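Local coordinates for Rho GTPase-activating protein 15 (Homo sapiens, PDB 3BYI) that activates the intrinsic GTPase of Rho-type proteins such as RAC1, converting them to the inactive GDP-bound state through its RhoGAP domain, at residues K16-G21 and C28-S33; Q41-V46 and F151-K156; V46-L51 and N80-Q85; Q115-I120 and M193-Q198; Q123-R128 and L204-K209. All coordinates share one frame; numbering follows the deposited sequence.

In the fold
The five contacts sample the all-helical RhoGAP domain from one flank to the other. Contact 1 comes first along the chain and joins the loop 16-21 to the end of helix 24-31. Contacts 2 and 3 both use helix 37-49 and share Val46; their centres lie about 11 Å apart, and both segments of contact 3 fall between those of contact 2. Contacts 4 and 5, with centres about 12 Å apart, both draw on helix 189-205. The segments of contacts 2, 4 and 5 alternate along the chain. Contact 2 also touches contact 5, where Leu154 and Thr155 pack on Leu204. Contacts 1 and 4 lie on opposite sides of the chain's centre, their centres about 29 Å apart.

Contact 1: residues K16-G21 and C28-S33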
# COMPACT_ATOMS: atom_id res chain seq x y z
N LYS A 16 17.20 13.66 -5.84
CA LYS A 16 17.42 12.25 -6.13
C LYS A 16 16.25 11.56 -6.80
O LYS A 16 16.47 10.79 -7.73
CB LYS A 16 17.78 11.50 -4.83
CG LYS A 16 19.27 11.42 -4.50
CD LYS A 16 19.50 10.55 -3.24
CE LYS A 16 20.80 9.79 -3.33
NZ LYS A 16 21.45 9.67 -1.99
N ASP A 17 15.02 11.81 -6.33
CA ASP A 17 13.81 11.06 -6.76
C ASP A 17 13.99 9.54 -6.67
O ASP A 17 13.54 8.77 -7.53
CB ASP A 17 13.39 11.41 -8.19
CG ASP A 17 12.28 12.43 -8.25
OD1 ASP A 17 11.44 12.46 -7.35
OD2 ASP A 17 12.23 13.17 -9.25
N GLN A 18 14.65 9.13 -5.59
CA GLN A 18 15.18 7.80 -5.47
C GLN A 18 14.11 6.71 -5.25
O GLN A 18 14.22 5.65 -5.85
CB GLN A 18 16.22 7.78 -4.34
CG GLN A 18 17.13 6.58 -4.38
CD GLN A 18 17.93 6.49 -5.67
OE1 GLN A 18 18.66 7.41 -6.01
NE2 GLN A 18 17.79 5.38 -6.39
N ILE A 19 13.10 6.97 -4.41
CA ILE A 19 12.21 5.91 -3.88
C ILE A 19 10.84 5.91 -4.54
O ILE A 19 10.36 4.88 -5.02
CB ILE A 19 12.02 6.02 -2.34
CG1 ILE A 19 13.36 6.06 -1.59
CG2 ILE A 19 11.19 4.85 -1.82
CD1 ILE A 19 14.21 4.85 -1.76
N PHE A 20 10.18 7.06 -4.50
CA PHE A 20 8.81 7.14 -4.98
C PHE A 20 8.88 7.10 -6.51
O PHE A 20 9.75 7.75 -7.09
CB PHE A 20 8.12 8.41 -4.51
CG PHE A 20 7.62 8.35 -3.08
CD1 PHE A 20 8.50 8.22 -2.01
CD2 PHE A 20 6.27 8.47 -2.80
CE1 PHE A 20 8.02 8.18 -0.67
CE2 PHE A 20 5.80 8.46 -1.46
CZ PHE A 20 6.69 8.31 -0.42
N GLY A 21 8.00 6.30 -7.11
CA GLY A 21 7.93 6.14 -8.55
C GLY A 21 8.84 5.07 -9.13
O GLY A 21 8.87 4.89 -10.34
N CYS A 28 13.39 -2.56 -3.46
CA CYS A 28 13.74 -3.68 -2.61
C CYS A 28 15.12 -4.18 -2.93
O CYS A 28 15.86 -4.54 -2.03
CB CYS A 28 12.68 -4.79 -2.72
SG CYS A 28 11.11 -4.45 -1.76
N GLU A 29 15.50 -4.16 -4.20
CA GLU A 29 16.83 -4.65 -4.59
C GLU A 29 17.93 -3.75 -4.00
O GLU A 29 19.00 -4.22 -3.53
CB GLU A 29 16.93 -4.70 -6.11
CG GLU A 29 18.16 -5.45 -6.70
CD GLU A 29 18.00 -6.99 -6.66
OE1 GLU A 29 16.90 -7.48 -6.28
OE2 GLU A 29 18.98 -7.69 -7.00
N ARG A 30 17.67 -2.44 -4.04
CA ARG A 30 18.59 -1.44 -3.51
C ARG A 30 18.81 -1.59 -1.99
O ARG A 30 19.93 -1.43 -1.53
CB ARG A 30 18.05 -0.05 -3.81
CG ARG A 30 18.99 1.09 -3.60
CD ARG A 30 18.28 2.43 -3.81
NE ARG A 30 19.14 3.57 -3.48
CZ ARG A 30 20.09 4.05 -4.27
NH1 ARG A 30 20.34 3.47 -5.45
NH2 ARG A 30 20.81 5.10 -3.89
N GLU A 31 17.75 -1.91 -1.24
CA GLU A 31 17.81 -2.13 0.22
C GLU A 31 18.12 -3.57 0.62
O GLU A 31 18.33 -3.86 1.82
CB GLU A 31 16.47 -1.82 0.88
CG GLU A 31 15.91 -0.47 0.60
CD GLU A 31 14.52 -0.31 1.19
OE1 GLU A 31 13.86 -1.32 1.55
OE2 GLU A 31 14.10 0.86 1.30
N ASN A 32 18.16 -4.46 -0.37
CA ASN A 32 18.39 -5.87 -0.14
C ASN A 32 17.29 -6.45 0.77
O ASN A 32 17.57 -7.14 1.75
CB ASN A 32 19.79 -6.09 0.44
CG ASN A 32 20.40 -7.39 0.01
OD1 ASN A 32 20.39 -7.73 -1.18
ND2 ASN A 32 20.99 -8.13 0.96
N SER A 33 16.05 -6.13 0.40
CA SER A 33 14.85 -6.44 1.20
C SER A 33 13.78 -7.07 0.30
O SER A 33 13.95 -7.14 -0.91
CB SER A 33 14.29 -5.17 1.86
OG SER A 33 13.76 -4.25 0.91
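An amide-on-guanidinium stack at the domain surface joins the loop 16-21 to the last turn of helix 24-31, with Gln18 lying over one face of Arg30. The two flat groups are only 13° from parallel. Gln18 NE2 sits 3.3 Å from Arg30 NH1, but both are donors, so this closest approach is stacking and not a hydrogen bond. Gln18 CD lies 3.5 Å from Arg30 CZ, which spreads the overlap along the amide, while the side chains as wholes cross at about a right angle. Gln18 bends at its second torsion (chi2 60°), folding the amide back across the extended arginine. Arg30 NE and Lys16 NZ both form salt bridges with Glu76, which probably offsets the two positive charges. The arginine stands on a helix that ends in a Schellman motif: Ser33 N bonds to Cys28 O at 2.9 Å, a weaker bond runs from Asn32 N to Glu29 O, and Asn32 takes the positive phi of the C-prime position. Just beyond, Ser33 OG gives a hydrogen bond of 3.0 Å to Glu31 OE1, which also accepts from the backbone N of Trp37.

Contact 2: residues Q41-V46 and F151-K156; sequences QCIEAV and FGHLTK
The imidazole of His153 carries Ile43 over one face and Val46 at its edge. Ile43 CG1 stands 4.1 Å from the ring centroid and 23° off the normal, a CH-pi contact displaced toward the rim, and its CG2 branch comes to 3.7 Å from His153 ND1. Val46 CG1 lies in the ring plane, 3.5 Å from His153 NE2, with the valine crossing the histidine at about a right angle. Ile43 and His153 slide past each other in opposite directions. With CG turned opposite the backbone N (chi1 168°), the ring of His153 extends from helix 141-159 toward helix 37-49; within these two segments the closest CA atoms are those of Ile43 and His153, 6.9 Å apart. The pair packs two helices in the buried core of the RhoGAP domain, the Val46 side chain about 12 Å from that of Arg58, the predicted arginine finger. Both ring nitrogens have polar partners beyond these aliphatic groups, ND1 with Glu47 OE2 and NE2 with Tyr57 OH. Replacing His153 with an alanine would probably open a gap beside Ile43 and Val46 and leave Glu47 OE2 and the Tyr57 hydroxyl without the imidazole nitrogens they bond. Carbon packing thus covers a face and part of the rim of one buried ring, while the paired nitrogens fix its rotation, and the glutamate is likely to favour a proton on ND1.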
# COMPACT_ATOMS: atom_id res chain seq x y z
N GLN A 41 8.38 1.52 8.25
CA GLN A 41 8.38 2.70 9.11
C GLN A 41 6.99 3.29 9.31
O GLN A 41 6.67 3.74 10.41
CB GLN A 41 9.19 3.82 8.50
CG GLN A 41 10.55 3.89 8.97
CD GLN A 41 11.17 5.22 8.68
OE1 GLN A 41 11.45 5.53 7.52
NE2 GLN A 41 11.39 6.03 9.73
N CYS A 42 6.24 3.39 8.22
CA CYS A 42 4.91 3.95 8.27
C CYS A 42 3.98 3.09 9.08
O CYS A 42 3.29 3.58 9.96
CB CYS A 42 4.35 4.13 6.84
SG CYS A 42 5.06 5.58 6.00
N ILE A 43 4.00 1.80 8.80
CA ILE A 43 3.29 0.79 9.57
C ILE A 43 3.60 0.91 11.06
O ILE A 43 2.66 0.92 11.88
CB ILE A 43 3.59 -0.67 9.06
CG1 ILE A 43 2.80 -0.90 7.76
CG2 ILE A 43 3.32 -1.68 10.18
CD1 ILE A 43 3.10 -2.15 7.04
N GLU A 44 4.88 1.01 11.41
CA GLU A 44 5.25 1.09 12.81
C GLU A 44 4.63 2.32 13.50
O GLU A 44 4.15 2.24 14.62
CB GLU A 44 6.77 1.14 12.96
CG GLU A 44 7.24 1.25 14.42
CD GLU A 44 8.62 1.90 14.54
OE1 GLU A 44 9.05 2.63 13.61
OE2 GLU A 44 9.26 1.67 15.59
N ALA A 45 4.71 3.47 12.84
CA ALA A 45 4.14 4.72 13.36
C ALA A 45 2.61 4.64 13.50
O ALA A 45 2.05 5.14 14.46
CB ALA A 45 4.54 5.91 12.50
N VAL A 46 1.95 3.97 12.57
CA VAL A 46 0.50 3.81 12.64
C VAL A 46 0.11 2.86 13.79
O VAL A 46 -0.81 3.16 14.56
CB VAL A 46 -0.12 3.42 11.24
CG1 VAL A 46 -1.66 3.12 11.32
CG2 VAL A 46 0.12 4.54 10.21
N PHE A 151 -1.24 -6.21 4.80
CA PHE A 151 -2.50 -6.80 5.25
C PHE A 151 -2.47 -7.25 6.72
O PHE A 151 -3.46 -7.14 7.42
CB PHE A 151 -2.91 -7.93 4.31
CG PHE A 151 -3.40 -7.43 2.98
CD1 PHE A 151 -2.68 -7.65 1.82
CD2 PHE A 151 -4.57 -6.69 2.91
CE1 PHE A 151 -3.11 -7.15 0.61
CE2 PHE A 151 -5.01 -6.18 1.71
CZ PHE A 151 -4.28 -6.41 0.55
N GLY A 152 -1.34 -7.75 7.18
CA GLY A 152 -1.17 -8.14 8.59
C GLY A 152 -1.39 -6.94 9.49
O GLY A 152 -2.08 -7.03 10.48
N HIS A 153 -0.80 -5.80 9.11
CA HIS A 153 -1.03 -4.53 9.78
C HIS A 153 -2.50 -4.11 9.78
O HIS A 153 -3.03 -3.60 10.78
CB HIS A 153 -0.20 -3.44 9.06
CG HIS A 153 -0.53 -2.04 9.45
ND1 HIS A 153 -0.38 -1.55 10.74
CD2 HIS A 153 -1.00 -1.00 8.72
CE1 HIS A 153 -0.73 -0.28 10.78
NE2 HIS A 153 -1.12 0.08 9.57
N LEU A 154 -3.13 -4.26 8.62
CA LEU A 154 -4.51 -3.82 8.46
C LEU A 154 -5.47 -4.66 9.29
O LEU A 154 -6.51 -4.16 9.69
CB LEU A 154 -4.94 -3.76 6.97
CG LEU A 154 -4.17 -2.74 6.07
CD1 LEU A 154 -4.60 -2.88 4.61
CD2 LEU A 154 -4.38 -1.33 6.58
N THR A 155 -5.13 -5.92 9.55
CA THR A 155 -5.98 -6.72 10.44
C THR A 155 -6.05 -6.09 11.85
O THR A 155 -7.08 -6.24 12.56
CB THR A 155 -5.57 -8.19 10.56
OG1 THR A 155 -4.33 -8.31 11.28
CG2 THR A 155 -5.46 -8.81 9.20
N LYS A 156 -4.98 -5.40 12.24
CA LYS A 156 -4.96 -4.71 13.53
C LYS A 156 -5.84 -3.44 13.54
O LYS A 156 -6.32 -3.00 14.59
CB LYS A 156 -3.53 -4.37 13.96
CG LYS A 156 -2.64 -5.61 14.14
CD LYS A 156 -1.27 -5.21 14.51
CE LYS A 156 -0.33 -6.40 14.73
NZ LYS A 156 1.00 -5.93 15.27

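Contact 3: residues V46-L51 and N80-Q85; sequences VEKRGL and NLDDSQ
Lys48 and Asp82 form a salt bridge between the last turn of helix 37-49 and the loop that leads into helix 89-102. Lys48 NZ donates to Asp82 OD1 at 2.8 Å, arriving on the syn side but 33° out of the carboxylate plane, and more weakly to OD2, so one ammonium group straddles both oxygens. The fully extended lysine chain crosses the aspartate at about a right angle. A water adds a second link: it accepts from Arg49 NE at 2.8 Å, at the guanidinium edge and in its plane, and donates to Asp82 OD1 at 3.0 Å, with a weak bond to Leu81 O. Asp82 OD1 is therefore gripped by an ammonium group and a water together. Arg49 NH2 approaches Leu81 O to 2.8 Å and donates to the backbone oxygen of Trp86, so the guanidinium meets the loop backbone directly at Trp86 and Asp82 only through the water. The first torsion of Arg49 places CG between the backbone N and the carbonyl carbon (chi1 53°), from where the straight chain reaches across to Leu81. Within the loop, Asn80 OD1 accepts from Asp82 N at 2.7 Å, and Asp83 N bonds to Asn80 O at 3.1 Å. These bonds define an Asx turn superposed on a type I beta turn, a compact turn next to the end of helix 37-49 in the RhoGAP domain, bridged to it by the Lys48-Asp82 pair.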
# COMPACT_ATOMS: atom_id res chain seq x y z
N VAL A 46 1.95 3.97 12.57
CA VAL A 46 0.50 3.81 12.64
C VAL A 46 0.11 2.86 13.79
O VAL A 46 -0.81 3.16 14.56
CB VAL A 46 -0.12 3.42 11.24
CG1 VAL A 46 -1.66 3.12 11.32
CG2 VAL A 46 0.12 4.54 10.21
N GLU A 47 0.84 1.76 13.94
CA GLU A 47 0.64 0.88 15.08
C GLU A 47 0.93 1.54 16.43
O GLU A 47 0.24 1.29 17.39
CB GLU A 47 1.45 -0.41 14.87
CG GLU A 47 0.92 -1.18 13.64
CD GLU A 47 1.41 -2.57 13.52
OE1 GLU A 47 2.13 -3.04 14.42
OE2 GLU A 47 1.07 -3.23 12.52
N LYS A 48 1.93 2.40 16.48
CA LYS A 48 2.31 3.07 17.71
C LYS A 48 1.27 4.08 18.15
O LYS A 48 0.92 4.15 19.32
CB LYS A 48 3.63 3.81 17.53
CG LYS A 48 4.08 4.63 18.76
CD LYS A 48 5.46 5.18 18.56
CE LYS A 48 5.94 5.96 19.78
NZ LYS A 48 7.37 6.40 19.54
N ARG A 49 0.79 4.90 17.21
CA ARG A 49 -0.08 6.01 17.56
C ARG A 49 -1.26 6.25 16.61
O ARG A 49 -1.81 7.36 16.56
CB ARG A 49 0.74 7.29 17.66
CG ARG A 49 1.58 7.59 16.47
CD ARG A 49 2.56 8.73 16.75
NE ARG A 49 3.36 8.99 15.57
CZ ARG A 49 3.05 9.86 14.60
NH1 ARG A 49 1.98 10.65 14.67
NH2 ARG A 49 3.87 9.96 13.56
N GLY A 50 -1.69 5.23 15.87
CA GLY A 50 -2.79 5.43 14.93
C GLY A 50 -3.93 4.44 14.99
O GLY A 50 -4.89 4.62 14.28
N LEU A 51 -3.83 3.40 15.82
CA LEU A 51 -4.82 2.33 15.76
C LEU A 51 -6.20 2.74 16.29
O LEU A 51 -7.22 2.15 15.91
CB LEU A 51 -4.32 1.07 16.49
CG LEU A 51 -3.08 0.36 15.92
CD1 LEU A 51 -2.69 -0.75 16.92
CD2 LEU A 51 -3.28 -0.17 14.47
N ASN A 80 12.62 10.31 10.91
CA ASN A 80 12.13 9.96 12.24
C ASN A 80 10.66 10.37 12.37
O ASN A 80 10.34 11.55 12.52
CB ASN A 80 12.97 10.69 13.33
CG ASN A 80 12.55 10.32 14.75
OD1 ASN A 80 11.42 9.95 15.00
ND2 ASN A 80 13.48 10.44 15.69
N LEU A 81 9.75 9.40 12.33
CA LEU A 81 8.32 9.69 12.37
C LEU A 81 7.81 10.12 13.76
O LEU A 81 6.63 10.50 13.92
CB LEU A 81 7.54 8.50 11.78
CG LEU A 81 7.72 8.27 10.26
CD1 LEU A 81 6.84 7.09 9.74
CD2 LEU A 81 7.39 9.53 9.48
N ASP A 82 8.70 10.13 14.76
CA ASP A 82 8.36 10.73 16.06
C ASP A 82 8.61 12.23 16.11
O ASP A 82 8.24 12.89 17.06
CB ASP A 82 9.09 10.04 17.22
CG ASP A 82 8.58 8.63 17.48
OD1 ASP A 82 7.35 8.43 17.57
OD2 ASP A 82 9.41 7.73 17.62
N ASP A 83 9.21 12.79 15.07
CA ASP A 83 9.37 14.24 15.00
C ASP A 83 8.03 14.94 14.91
O ASP A 83 7.11 14.47 14.28
CB ASP A 83 10.23 14.65 13.81
CG ASP A 83 11.69 14.37 14.02
OD1 ASP A 83 12.08 13.91 15.12
OD2 ASP A 83 12.44 14.61 13.07
N SER A 84 7.95 16.11 15.53
CA SER A 84 6.71 16.84 15.66
C SER A 84 6.10 17.20 14.30
O SER A 84 4.88 17.32 14.18
CB SER A 84 6.92 18.11 16.52
OG SER A 84 7.85 18.97 15.92
N GLN A 85 6.96 17.34 13.29
CA GLN A 85 6.52 17.61 11.92
C GLN A 85 5.55 16.55 11.41
O GLN A 85 4.67 16.86 10.62
CB GLN A 85 7.74 17.69 10.99
CG GLN A 85 7.42 18.12 9.57
CD GLN A 85 8.69 18.32 8.73
OE1 GLN A 85 9.82 18.02 9.18
NE2 GLN A 85 8.51 18.82 7.50
O HOH W 1 5.70 7.48 15.30

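Contact 4: residues Q115-I120 and M193-Q198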
# COMPACT_ATOMS: atom_id res chain seq x y z
N GLN A 115 -6.13 -13.57 -12.88
CA GLN A 115 -6.10 -14.75 -12.02
C GLN A 115 -6.75 -14.51 -10.68
O GLN A 115 -7.41 -15.42 -10.17
CB GLN A 115 -4.67 -15.29 -11.81
CG GLN A 115 -4.09 -16.22 -12.94
CD GLN A 115 -2.58 -16.59 -12.72
OE1 GLN A 115 -2.29 -17.66 -12.16
NE2 GLN A 115 -1.64 -15.71 -13.15
N PHE A 116 -6.51 -13.33 -10.08
CA PHE A 116 -7.12 -12.91 -8.77
C PHE A 116 -8.62 -12.69 -8.88
O PHE A 116 -9.37 -13.04 -7.96
CB PHE A 116 -6.49 -11.60 -8.22
CG PHE A 116 -5.17 -11.79 -7.45
CD1 PHE A 116 -3.97 -11.39 -8.00
CD2 PHE A 116 -5.17 -12.36 -6.19
CE1 PHE A 116 -2.76 -11.57 -7.29
CE2 PHE A 116 -3.98 -12.53 -5.48
CZ PHE A 116 -2.77 -12.14 -6.03
N VAL A 117 -9.05 -12.08 -9.99
CA VAL A 117 -10.49 -11.95 -10.30
C VAL A 117 -11.18 -13.31 -10.40
O VAL A 117 -12.25 -13.49 -9.82
CB VAL A 117 -10.75 -11.17 -11.62
CG1 VAL A 117 -12.24 -11.25 -12.01
CG2 VAL A 117 -10.32 -9.73 -11.48
N GLU A 118 -10.59 -14.24 -11.16
CA GLU A 118 -11.10 -15.62 -11.24
C GLU A 118 -11.20 -16.23 -9.85
O GLU A 118 -12.15 -16.97 -9.54
CB GLU A 118 -10.18 -16.53 -12.07
CG GLU A 118 -10.26 -16.37 -13.57
CD GLU A 118 -9.41 -17.41 -14.33
OE1 GLU A 118 -8.79 -18.29 -13.68
OE2 GLU A 118 -9.37 -17.36 -15.59
N ALA A 119 -10.18 -15.94 -9.03
CA ALA A 119 -10.11 -16.46 -7.66
C ALA A 119 -11.27 -16.01 -6.80
O ALA A 119 -11.90 -16.85 -6.17
CB ALA A 119 -8.77 -16.11 -6.99
N ILE A 120 -11.57 -14.70 -6.75
CA ILE A 120 -12.70 -14.27 -5.89
C ILE A 120 -14.07 -14.60 -6.47
O ILE A 120 -15.05 -14.58 -5.72
CB ILE A 120 -12.72 -12.77 -5.48
CG1 ILE A 120 -12.56 -11.85 -6.71
CG2 ILE A 120 -11.74 -12.54 -4.36
CD1 ILE A 120 -13.07 -10.46 -6.47
N MET A 193 -13.96 -2.07 -10.19
CA MET A 193 -13.91 -1.50 -8.86
C MET A 193 -14.43 -2.48 -7.78
O MET A 193 -13.86 -2.62 -6.70
CB MET A 193 -14.68 -0.17 -8.83
CG MET A 193 -13.94 0.97 -9.57
SD MET A 193 -14.84 2.55 -9.65
CE MET A 193 -16.08 2.27 -10.91
N VAL A 194 -15.51 -3.18 -8.06
CA VAL A 194 -15.97 -4.24 -7.15
C VAL A 194 -14.95 -5.37 -7.04
O VAL A 194 -14.71 -5.89 -5.96
CB VAL A 194 -17.35 -4.79 -7.56
CG1 VAL A 194 -17.90 -5.80 -6.52
CG2 VAL A 194 -18.33 -3.61 -7.69
N TYR A 195 -14.36 -5.77 -8.16
CA TYR A 195 -13.40 -6.86 -8.17
C TYR A 195 -12.25 -6.57 -7.21
O TYR A 195 -11.88 -7.41 -6.40
CB TYR A 195 -12.79 -7.04 -9.54
CG TYR A 195 -13.63 -7.73 -10.58
CD1 TYR A 195 -14.82 -8.37 -10.28
CD2 TYR A 195 -13.17 -7.78 -11.90
CE1 TYR A 195 -15.56 -9.01 -11.27
CE2 TYR A 195 -13.90 -8.40 -12.89
CZ TYR A 195 -15.08 -9.03 -12.58
OH TYR A 195 -15.76 -9.66 -13.60
N GLN A 196 -11.67 -5.39 -7.34
CA GLN A 196 -10.51 -5.08 -6.56
C GLN A 196 -10.80 -4.88 -5.07
O GLN A 196 -10.02 -5.32 -4.23
CB GLN A 196 -9.79 -3.89 -7.14
CG GLN A 196 -10.50 -2.58 -7.04
CD GLN A 196 -9.80 -1.54 -7.88
OE1 GLN A 196 -8.73 -1.80 -8.42
NE2 GLN A 196 -10.38 -0.36 -7.98
N ASN A 197 -11.92 -4.25 -4.75
CA ASN A 197 -12.33 -4.11 -3.36
C ASN A 197 -12.65 -5.47 -2.70
O ASN A 197 -12.34 -5.70 -1.54
CB ASN A 197 -13.56 -3.21 -3.28
CG ASN A 197 -13.22 -1.78 -3.63
OD1 ASN A 197 -12.13 -1.52 -4.10
ND2 ASN A 197 -14.15 -0.86 -3.42
N GLN A 198 -13.26 -6.37 -3.47
CA GLN A 198 -13.53 -7.70 -2.96
C GLN A 198 -12.26 -8.48 -2.71
O GLN A 198 -12.19 -9.23 -1.75
CB GLN A 198 -14.46 -8.48 -3.88
CG GLN A 198 -15.93 -8.05 -3.78
CD GLN A 198 -16.45 -8.07 -2.38
OE1 GLN A 198 -16.66 -7.02 -1.76
NE2 GLN A 198 -16.63 -9.29 -1.84
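Val117 presses both methyls onto the ring of Tyr195, with CG1 over the face: it lies 3.6 Å from the ring centroid and 19° off the normal, a CH-pi contact. The closest carbon pair is Val117 CG1 with Tyr195 CE2 at 3.4 Å, while CG2 rests by CD2. One turn on, Ile120 takes the less common first torsion (chi1 51°), which sends CD1 across to the other helix, 3.3 Å from Tyr195 O and 3.5 Å from Gln198 CB. Tyr195 OH makes a weak hydrogen bond with Lys121 NZ. Further out, the segments of helices 110-120 and 189-205 cross at 77°, their axes 9.8 Å apart, within the all-helical RhoGAP domain and away from the arginine finger. Helix 125-138 backs the first of them through Ala119, and Ile120 also meets Ile199 and Leu202. A serine in place of Tyr195 would probably leave Val117 facing a gap and lose that weak bond to Lys121. Across the interface the attraction is probably mainly dispersive, with no hydrogen bond between the segments.

Contact 5: residues Q123-R128 and L204-K209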
# COMPACT_ATOMS: atom_id res chain seq x y z
N GLN A 123 -17.07 -20.25 -6.37
CA GLN A 123 -18.42 -20.54 -5.88
C GLN A 123 -18.64 -20.41 -4.36
O GLN A 123 -19.69 -19.95 -3.93
CB GLN A 123 -18.85 -21.94 -6.36
CG GLN A 123 -20.33 -22.23 -6.18
N ASP A 124 -17.66 -20.84 -3.55
CA ASP A 124 -17.72 -20.69 -2.09
C ASP A 124 -16.43 -20.10 -1.53
O ASP A 124 -15.38 -20.15 -2.18
CB ASP A 124 -18.01 -22.04 -1.43
CG ASP A 124 -16.82 -22.95 -1.41
OD1 ASP A 124 -15.80 -22.60 -2.03
OD2 ASP A 124 -16.88 -24.02 -0.77
N ASN A 125 -16.50 -19.55 -0.31
CA ASN A 125 -15.39 -18.80 0.30
C ASN A 125 -14.06 -19.59 0.50
O ASN A 125 -12.98 -18.98 0.44
CB ASN A 125 -15.85 -18.14 1.62
CG ASN A 125 -14.91 -17.03 2.14
OD1 ASN A 125 -14.52 -16.11 1.41
ND2 ASN A 125 -14.57 -17.10 3.42
N ASN A 126 -14.12 -20.91 0.72
CA ASN A 126 -12.91 -21.73 0.97
C ASN A 126 -12.13 -22.05 -0.30
O ASN A 126 -10.89 -22.14 -0.29
CB ASN A 126 -13.24 -23.05 1.69
CG ASN A 126 -13.45 -22.89 3.18
OD1 ASN A 126 -12.94 -21.96 3.82
ND2 ASN A 126 -14.21 -23.81 3.76
N THR A 127 -12.87 -22.26 -1.39
CA THR A 127 -12.28 -22.31 -2.71
C THR A 127 -11.58 -20.99 -2.97
O THR A 127 -10.43 -21.01 -3.36
CB THR A 127 -13.33 -22.59 -3.82
OG1 THR A 127 -13.96 -23.85 -3.58
CG2 THR A 127 -12.67 -22.63 -5.19
N ARG A 128 -12.26 -19.87 -2.73
CA ARG A 128 -11.68 -18.54 -2.94
C ARG A 128 -10.37 -18.40 -2.19
O ARG A 128 -9.39 -17.97 -2.77
CB ARG A 128 -12.63 -17.41 -2.52
CG ARG A 128 -13.76 -17.14 -3.47
CD ARG A 128 -14.76 -16.11 -2.94
NE ARG A 128 -16.10 -16.41 -3.47
CZ ARG A 128 -17.25 -16.22 -2.81
NH1 ARG A 128 -17.28 -15.70 -1.59
NH2 ARG A 128 -18.38 -16.56 -3.40
N LEU A 204 -7.73 -9.26 3.58
CA LEU A 204 -7.81 -8.73 4.94
C LEU A 204 -8.56 -9.68 5.88
O LEU A 204 -8.03 -10.09 6.91
CB LEU A 204 -8.55 -7.41 4.89
CG LEU A 204 -8.56 -6.48 6.09
CD1 LEU A 204 -7.19 -6.42 6.81
CD2 LEU A 204 -8.98 -5.11 5.53
N SER A 205 -9.79 -10.04 5.51
CA SER A 205 -10.63 -10.83 6.40
C SER A 205 -10.15 -12.29 6.55
O SER A 205 -10.45 -12.94 7.53
CB SER A 205 -12.10 -10.77 5.96
OG SER A 205 -12.27 -11.39 4.70
N GLU A 206 -9.40 -12.81 5.58
CA GLU A 206 -8.90 -14.18 5.65
C GLU A 206 -7.38 -14.20 5.65
O GLU A 206 -6.76 -15.16 5.19
CB GLU A 206 -9.44 -15.02 4.50
CG GLU A 206 -10.96 -15.17 4.47
CD GLU A 206 -11.53 -15.97 5.63
OE1 GLU A 206 -10.75 -16.56 6.42
OE2 GLU A 206 -12.77 -16.02 5.76
N TYR A 207 -6.80 -13.14 6.19
CA TYR A 207 -5.35 -12.98 6.29
C TYR A 207 -4.65 -14.24 6.80
O TYR A 207 -3.68 -14.71 6.22
CB TYR A 207 -5.03 -11.84 7.28
CG TYR A 207 -3.53 -11.71 7.54
CD1 TYR A 207 -2.71 -11.05 6.62
CD2 TYR A 207 -2.94 -12.26 8.66
CE1 TYR A 207 -1.36 -10.94 6.82
CE2 TYR A 207 -1.58 -12.16 8.86
CZ TYR A 207 -0.79 -11.50 7.94
OH TYR A 207 0.57 -11.37 8.14
N SER A 208 -5.13 -14.77 7.93
CA SER A 208 -4.47 -15.88 8.61
C SER A 208 -4.41 -17.09 7.74
O SER A 208 -3.37 -17.72 7.65
CB SER A 208 -5.17 -16.23 9.92
OG SER A 208 -4.97 -15.22 10.89
N LYS A 209 -5.52 -17.43 7.08
CA LYS A 209 -5.51 -18.62 6.21
C LYS A 209 -4.74 -18.36 4.91
O LYS A 209 -4.21 -19.29 4.32
CB LYS A 209 -6.91 -19.14 5.91
CG LYS A 209 -7.74 -19.43 7.14
CD LYS A 209 -8.98 -20.27 6.82
CE LYS A 209 -9.90 -20.34 8.01
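Two helix starts meet at the surface of the RhoGAP domain, where Asn125 in the first turn of helix 125-138 reaches Glu206, the residue joining helix 189-205 to helix 207-211. Asn125 ND2 donates to Glu206 OE2 at 3.1 Å, with an N-H...O angle of 139°. The acceptor lies almost in the amide plane of the asparagine, but the bond is bent and meets the carboxylate from above, 47° out of its plane. The two side chains come from opposite directions, their flat ends turned 55° apart. Glu206 bends at its second torsion, swinging the carboxylate back toward the asparagine. Behind Asn125 the helix start is fixed by Asp124, the N-cap: its OD1 takes Thr127 N at 3.0 Å and Thr127 OG1 at 2.7 Å, the two donors arriving from opposite faces of the carboxylate plane. Packing supplements this polar link, for Asn125 touches Leu202 and Glu206 touches Ile129. Glu206 itself occupies the N-cap position of helix 207-211 directly after the preceding helix ends. The arrangement is that of a capped helix N-terminus bonded to the one-residue junction between two consecutive helices, here near the C-terminal end of the chain.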